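Long-range contacts in lipocalin AI-4 (Rhodnius prolixus, PDB 5H9N), which binds the cysteinyl leukotriene C4 in its barrel, probably as a salivary lipocalin of a blood-feeding insect: residues W31-S36 and N122-N127; R37-P42 and S149-G154. The protein carries 1 engineered substitution. All blocks are in the same frame, centred on the assembly; numbering follows the deposited sequence.

Contact 1: residues W31-S36 and N122-N127; sequences WYLTHS and NFLLFN. With LTX ((5~{S},6~{R},7~{E},9~{E},11~{Z},14~{Z})-6-[(2~{R})-2-[[(4~{S})-4-azanyl-5-oxidanyl-5-oxidanylidene-pentanoyl]amino]-3-( 2-hydroxy-2-oxoethylamino)-3-oxidanylidene-propyl]sulfanyl-5-oxidanyl-icosa-7,9,11,14-tetraenoic acid), chain B.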
# COMPACT_ATOMS: atom_id res chain seq x y z
N TRP A 31 1.70 9.86 3.68
CA TRP A 31 2.60 8.71 3.69
C TRP A 31 3.44 8.73 2.40
O TRP A 31 2.86 8.78 1.32
CB TRP A 31 1.82 7.40 3.75
CG TRP A 31 1.21 7.02 5.07
CD1 TRP A 31 -0.11 7.08 5.41
CD2 TRP A 31 1.90 6.48 6.20
NE1 TRP A 31 -0.29 6.61 6.69
CE2 TRP A 31 0.94 6.23 7.20
CE3 TRP A 31 3.25 6.18 6.46
CZ2 TRP A 31 1.27 5.71 8.44
CZ3 TRP A 31 3.58 5.66 7.69
CH2 TRP A 31 2.60 5.41 8.66
N TYR A 32 4.76 8.64 2.51
CA TYR A 32 5.64 8.55 1.33
C TYR A 32 5.95 7.10 1.05
O TYR A 32 6.32 6.35 1.95
CB TYR A 32 6.94 9.33 1.57
CG TYR A 32 6.72 10.80 1.75
CD1 TYR A 32 6.40 11.32 3.00
CD2 TYR A 32 6.81 11.68 0.68
CE1 TYR A 32 6.17 12.67 3.18
CE2 TYR A 32 6.59 13.04 0.85
CZ TYR A 32 6.27 13.52 2.10
OH TYR A 32 6.04 14.86 2.30
N LEU A 33 5.82 6.70 -0.21
CA LEU A 33 6.15 5.34 -0.62
C LEU A 33 7.66 5.28 -0.87
O LEU A 33 8.14 5.70 -1.94
CB LEU A 33 5.34 4.95 -1.86
CG LEU A 33 5.62 3.57 -2.46
CD1 LEU A 33 5.65 2.50 -1.39
CD2 LEU A 33 4.58 3.23 -3.54
N THR A 34 8.43 4.82 0.09
CA THR A 34 9.89 4.92 -0.02
C THR A 34 10.57 3.67 -0.56
O THR A 34 11.66 3.76 -1.11
CB THR A 34 10.52 5.30 1.34
OG1 THR A 34 10.19 4.31 2.32
CG2 THR A 34 10.02 6.63 1.83
N HIS A 35 9.98 2.50 -0.38
CA HIS A 35 10.58 1.23 -0.79
C HIS A 35 9.50 0.27 -1.24
O HIS A 35 8.36 0.36 -0.76
CB HIS A 35 11.36 0.55 0.34
CG HIS A 35 12.49 1.36 0.89
ND1 HIS A 35 12.29 2.49 1.64
CD2 HIS A 35 13.83 1.17 0.83
CE1 HIS A 35 13.46 2.98 2.00
NE2 HIS A 35 14.41 2.21 1.52
N SER A 36 9.84 -0.70 -2.07
CA SER A 36 8.88 -1.75 -2.43
C SER A 36 9.65 -3.00 -2.86
O SER A 36 10.83 -2.92 -3.25
CB SER A 36 7.92 -1.26 -3.52
OG SER A 36 8.62 -0.89 -4.69
N ASN A 122 2.49 -6.62 -4.58
CA ASN A 122 3.71 -5.98 -4.12
C ASN A 122 3.65 -5.85 -2.62
O ASN A 122 2.56 -5.85 -2.03
CB ASN A 122 3.88 -4.61 -4.77
CG ASN A 122 5.33 -4.25 -5.02
OD1 ASN A 122 6.25 -4.88 -4.50
ND2 ASN A 122 5.54 -3.23 -5.84
N PHE A 123 4.82 -5.74 -2.00
CA PHE A 123 4.91 -5.25 -0.63
C PHE A 123 5.54 -3.87 -0.68
O PHE A 123 6.51 -3.64 -1.40
CB PHE A 123 5.71 -6.18 0.27
CG PHE A 123 4.99 -7.45 0.62
CD1 PHE A 123 5.06 -8.56 -0.21
CD2 PHE A 123 4.22 -7.54 1.78
CE1 PHE A 123 4.41 -9.74 0.11
CE2 PHE A 123 3.56 -8.70 2.11
CZ PHE A 123 3.65 -9.81 1.27
N LEU A 124 4.94 -2.95 0.08
CA LEU A 124 5.22 -1.53 0.04
C LEU A 124 5.63 -1.04 1.40
O LEU A 124 4.96 -1.37 2.39
CB LEU A 124 3.98 -0.76 -0.42
CG LEU A 124 3.27 -1.23 -1.69
CD1 LEU A 124 2.02 -0.41 -1.92
CD2 LEU A 124 4.18 -1.14 -2.88
N LEU A 125 6.67 -0.24 1.47
CA LEU A 125 7.05 0.42 2.71
C LEU A 125 6.78 1.91 2.59
O LEU A 125 7.37 2.60 1.73
CB LEU A 125 8.52 0.18 3.05
CG LEU A 125 8.99 0.83 4.36
CD1 LEU A 125 8.26 0.22 5.56
CD2 LEU A 125 10.50 0.69 4.52
N PHE A 126 5.87 2.36 3.45
CA PHE A 126 5.53 3.77 3.58
C PHE A 126 6.21 4.37 4.80
O PHE A 126 6.37 3.70 5.83
CB PHE A 126 4.02 3.96 3.67
CG PHE A 126 3.29 3.63 2.41
CD1 PHE A 126 2.92 2.31 2.12
CD2 PHE A 126 2.99 4.61 1.47
CE1 PHE A 126 2.25 2.00 0.96
CE2 PHE A 126 2.32 4.29 0.31
CZ PHE A 126 1.95 2.99 0.06
N ASN A 127 6.58 5.64 4.68
CA ASN A 127 7.24 6.38 5.75
C ASN A 127 6.60 7.74 5.90
O ASN A 127 6.18 8.35 4.90
CB ASN A 127 8.74 6.53 5.44
CG ASN A 127 9.58 5.45 6.08
OD1 ASN A 127 9.67 5.41 7.31
ND2 ASN A 127 10.22 4.59 5.28
O2 LTX B . 1.12 -2.88 -6.34
C1 LTX B . 2.15 -2.72 -7.04
O1 LTX B . 3.06 -1.91 -6.73
C2 LTX B . 2.31 -3.54 -8.29
C3 LTX B . 2.08 -2.66 -9.51
C4 LTX B . 0.85 -1.78 -9.32
C5 LTX B . 0.46 -1.10 -10.63
O3 LTX B . 1.41 -0.08 -10.96
C6 LTX B . -0.93 -0.49 -10.56
C7 LTX B . -1.00 0.63 -9.52
C8 LTX B . -1.76 0.54 -8.42
C9 LTX B . -1.80 1.66 -7.46
C10 LTX B . -2.69 1.76 -6.46
C11 LTX B . -2.66 2.92 -5.56
C12 LTX B . -3.46 3.15 -4.51
C13 LTX B . -4.56 2.22 -4.03
C14 LTX B . -4.02 1.07 -3.22
C15 LTX B . -3.61 1.18 -1.96
C16 LTX B . -3.66 2.49 -1.20
C17 LTX B . -2.47 2.58 -0.25
C18 LTX B . -2.64 3.80 0.66
C19 LTX B . -1.36 4.12 1.41
C20 LTX B . -1.57 5.31 2.34
O32 LTX B . -0.36 5.95 -11.13
C21 LTX B . -0.82 4.80 -11.30
O31 LTX B . -0.36 3.79 -10.72
CA3 LTX B . -1.97 4.63 -12.25
N3 LTX B . -2.40 3.24 -12.28
C22 LTX B . -3.19 2.73 -13.22
O33 LTX B . -3.60 3.42 -14.14
CA2 LTX B . -3.58 1.28 -13.16
CB2 LTX B . -3.00 0.56 -11.94
SG2 LTX B . -1.31 0.10 -12.19
N2 LTX B . -3.23 0.61 -14.39
CD1 LTX B . -4.11 -0.15 -15.04
OE1 LTX B . -5.10 -0.63 -14.51
CG1 LTX B . -3.78 -0.37 -16.50
CB1 LTX B . -4.62 -1.49 -17.09
CA1 LTX B . -3.94 -2.03 -18.35
N1 LTX B . -2.53 -2.33 -18.05
C23 LTX B . -4.01 -1.04 -19.46
O11 LTX B . -2.94 -0.67 -20.00
O12 LTX B . -5.13 -0.62 -19.82
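Asn127 crosses Thr34 at about a right angle and gives an N-H of its amide to the hydroxyl, ND2 to Thr34 OG1 at 3.0 Å. That oxygen lies in the amide plane and the bond is nearly straight (163°). ND2 also donates to the backbone O of Glu133, so two acceptors together fix the rotation of the amide, while Thr34 OG1 exchanges a further hydrogen bond with ND1 of His35. The backbone of Asn127 is paired with that of Tyr32 in both directions, Tyr32 N to Asn127 O being 2.8 Å.

Next to this pair the register slips by one residue. Leu125 O accepts Thr34 N at 3.0 Å and, weakly, His35 N at 3.4 Å, which makes a classic beta bulge in an otherwise regular antiparallel ladder. Here the first and eighth strands of the barrel meet, the pairing that closes a lipocalin barrel on itself. On the face that carries Asn127, the Leu125 side chain runs beside that of His35, pointing the same way, with CD2 near ND1.

The other face lines the interior. Phe126, with CG anti to its carbonyl carbon (chi1 -68°), has its ring clasped between protein and ligand: Leu33 CD1 sits over one face, 4.1 Å from the ring centroid and 13° off the normal, and C19 near the end of the leukotriene chain lies over the opposite face, 3.7 Å from Phe126 CZ. At the root of the ring, Phe126 CB packs on Trp31 CE3, and Trp31 CD1 touches the terminal carbon C20. Toward the start of the 122-127 segment, Asn122 ND2 donates to the ligand carboxylate oxygen O1 at 2.9 Å, while Asn122 OD1 accepts the backbone N of Asp38.

Contact 2: residues R37-P42 and S149-G154; sequences RDSEVP and SLNKLG
Leu153 lays its CD2 methyl against CB of Ser39, 3.6 Å away, and the same leucine also packs on Leu33 and Ser36 of the neighbouring strand. Ser39 points toward the C-terminal segment, with OG between its own backbone N and carbonyl carbon (chi1 58°). The hydroxyl thereby comes to rest against the Asn151 side chain, whose CB is 3.4 Å from Ser39 OG. At the other end, Leu150 CD2 meets main chain instead of a side chain, lying 3.7 Å from Arg37 N and almost as near to Arg37 CA.

A water links the two backbones. It donates one hydrogen to Arg37 O at 2.7 Å and the other to Ser149 O at 2.8 Å, so that two carbonyls that cannot bond to each other are joined by one molecule.

This is the place in the lipocalin fold where the chain, after its C-terminal helix, returns to the first strand of the barrel and runs beside it briefly, next to the loop that leads from the first strand to the second. The disulfide Cys45-Cys155 ties the same two parts of the chain together covalently.

Arg37 directs its CB away from the C-terminal segment, and its guanidinium grips Asp38 side-on. Arg37 NE bonds to Asp38 OD1 at 3.0 Å, and NH2 to OD2 at the same distance; both oxygens are approached from above the carboxylate plane, by 49° and 42°. Arg37 NH2 has a second acidic partner in Asp121. The salt bridges thus stay on the side of the loop, and what crosses to 149-154 is methyl packing, a bridging water and the Ser39 hydroxyl beside the Asn151 amide, so no charge pair joins the two segments.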
# COMPACT_ATOMS: atom_id res chain seq x y z
N ARG A 37 9.00 -4.16 -2.77
CA ARG A 37 9.63 -5.42 -3.16
C ARG A 37 9.99 -5.39 -4.64
O ARG A 37 11.11 -5.72 -5.01
CB ARG A 37 8.70 -6.60 -2.86
CG ARG A 37 9.34 -7.94 -3.20
CD ARG A 37 8.32 -9.07 -3.24
NE ARG A 37 7.36 -8.87 -4.32
CZ ARG A 37 6.13 -9.39 -4.35
NH1 ARG A 37 5.69 -10.16 -3.35
NH2 ARG A 37 5.34 -9.14 -5.38
N ASP A 38 9.02 -5.02 -5.46
CA ASP A 38 9.18 -4.91 -6.91
C ASP A 38 9.13 -3.44 -7.25
O ASP A 38 8.33 -2.70 -6.67
CB ASP A 38 8.06 -5.65 -7.66
CG ASP A 38 7.91 -7.10 -7.24
OD1 ASP A 38 8.86 -7.67 -6.68
OD2 ASP A 38 6.82 -7.67 -7.49
N SER A 39 9.95 -2.99 -8.20
CA SER A 39 9.94 -1.59 -8.59
C SER A 39 10.17 -1.45 -10.09
O SER A 39 10.65 -2.37 -10.75
CB SER A 39 11.00 -0.81 -7.82
OG SER A 39 12.28 -1.36 -8.01
N GLU A 40 9.81 -0.29 -10.61
CA GLU A 40 10.06 0.02 -12.01
C GLU A 40 11.07 1.14 -12.09
O GLU A 40 11.47 1.71 -11.07
CB GLU A 40 8.75 0.41 -12.70
CG GLU A 40 7.73 -0.71 -12.78
CD GLU A 40 6.89 -0.83 -11.52
OE1 GLU A 40 7.15 -0.06 -10.56
OE2 GLU A 40 5.99 -1.69 -11.48
N VAL A 41 11.51 1.44 -13.30
CA VAL A 41 12.33 2.62 -13.53
C VAL A 41 11.59 3.56 -14.47
O VAL A 41 10.80 3.11 -15.30
CB VAL A 41 13.72 2.27 -14.09
CG1 VAL A 41 14.59 1.64 -13.00
CG2 VAL A 41 13.61 1.35 -15.30
N PRO A 42 11.81 4.88 -14.32
CA PRO A 42 12.62 5.50 -13.27
C PRO A 42 11.90 5.48 -11.93
O PRO A 42 10.66 5.54 -11.91
CB PRO A 42 12.78 6.93 -13.77
CG PRO A 42 11.49 7.19 -14.51
CD PRO A 42 11.14 5.88 -15.17
N SER A 149 15.46 -7.60 0.86
CA SER A 149 16.10 -6.55 0.07
C SER A 149 15.10 -5.66 -0.65
O SER A 149 15.03 -5.66 -1.88
CB SER A 149 17.07 -7.16 -0.95
OG SER A 149 16.39 -8.01 -1.85
N LEU A 150 14.34 -4.88 0.11
CA LEU A 150 13.39 -3.96 -0.51
C LEU A 150 14.13 -2.95 -1.39
O LEU A 150 15.21 -2.48 -1.05
CB LEU A 150 12.56 -3.22 0.53
CG LEU A 150 11.61 -4.09 1.36
CD1 LEU A 150 10.90 -3.24 2.41
CD2 LEU A 150 10.60 -4.82 0.50
N ASN A 151 13.54 -2.64 -2.53
CA ASN A 151 14.09 -1.66 -3.45
C ASN A 151 13.77 -0.26 -3.00
O ASN A 151 12.61 0.07 -2.77
CB ASN A 151 13.54 -1.87 -4.85
CG ASN A 151 13.96 -3.19 -5.45
OD1 ASN A 151 14.63 -4.01 -4.80
ND2 ASN A 151 13.57 -3.40 -6.70
N LYS A 152 14.79 0.59 -2.90
CA LYS A 152 14.56 1.99 -2.57
C LYS A 152 14.05 2.74 -3.80
O LYS A 152 14.57 2.56 -4.90
CB LYS A 152 15.83 2.64 -2.04
CG LYS A 152 15.59 4.03 -1.50
CD LYS A 152 16.85 4.66 -0.95
CE LYS A 152 16.50 5.95 -0.20
NZ LYS A 152 17.71 6.60 0.38
N LEU A 153 13.05 3.58 -3.60
CA LEU A 153 12.44 4.31 -4.70
C LEU A 153 13.06 5.71 -4.78
O LEU A 153 14.27 5.86 -4.53
CB LEU A 153 10.92 4.31 -4.55
CG LEU A 153 10.36 2.88 -4.42
CD1 LEU A 153 8.86 2.90 -4.20
CD2 LEU A 153 10.74 2.00 -5.61
N GLY A 154 12.27 6.71 -5.17
CA GLY A 154 12.84 8.01 -5.51
C GLY A 154 12.68 9.10 -4.47
O GLY A 154 12.89 10.27 -4.77
O HOH W 1 12.93 -6.84 -3.31

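Both contacts gather round strand 30-36: contact 1 along one edge, contact 2 in the loop that follows it and in strand 151-152, which pairs with it. Contact 1 is a buried seam of the barrel, joined by a backbone ladder with one bulge and bordering the leukotriene; contact 2 lies at the surface, with few side-chain contacts. Their segments alternate along the chain, and they touch directly: Ser36 O is 2.8 Å from Asn151 N and Thr34 O is 2.9 Å from Leu153 N, probable hydrogen bonds that add strand 151-152 to the sheet. The chemistry passes from aromatic and amide groups in the interior to methyl packing and a bridging water at the surface, with the ion pair kept inside the loop.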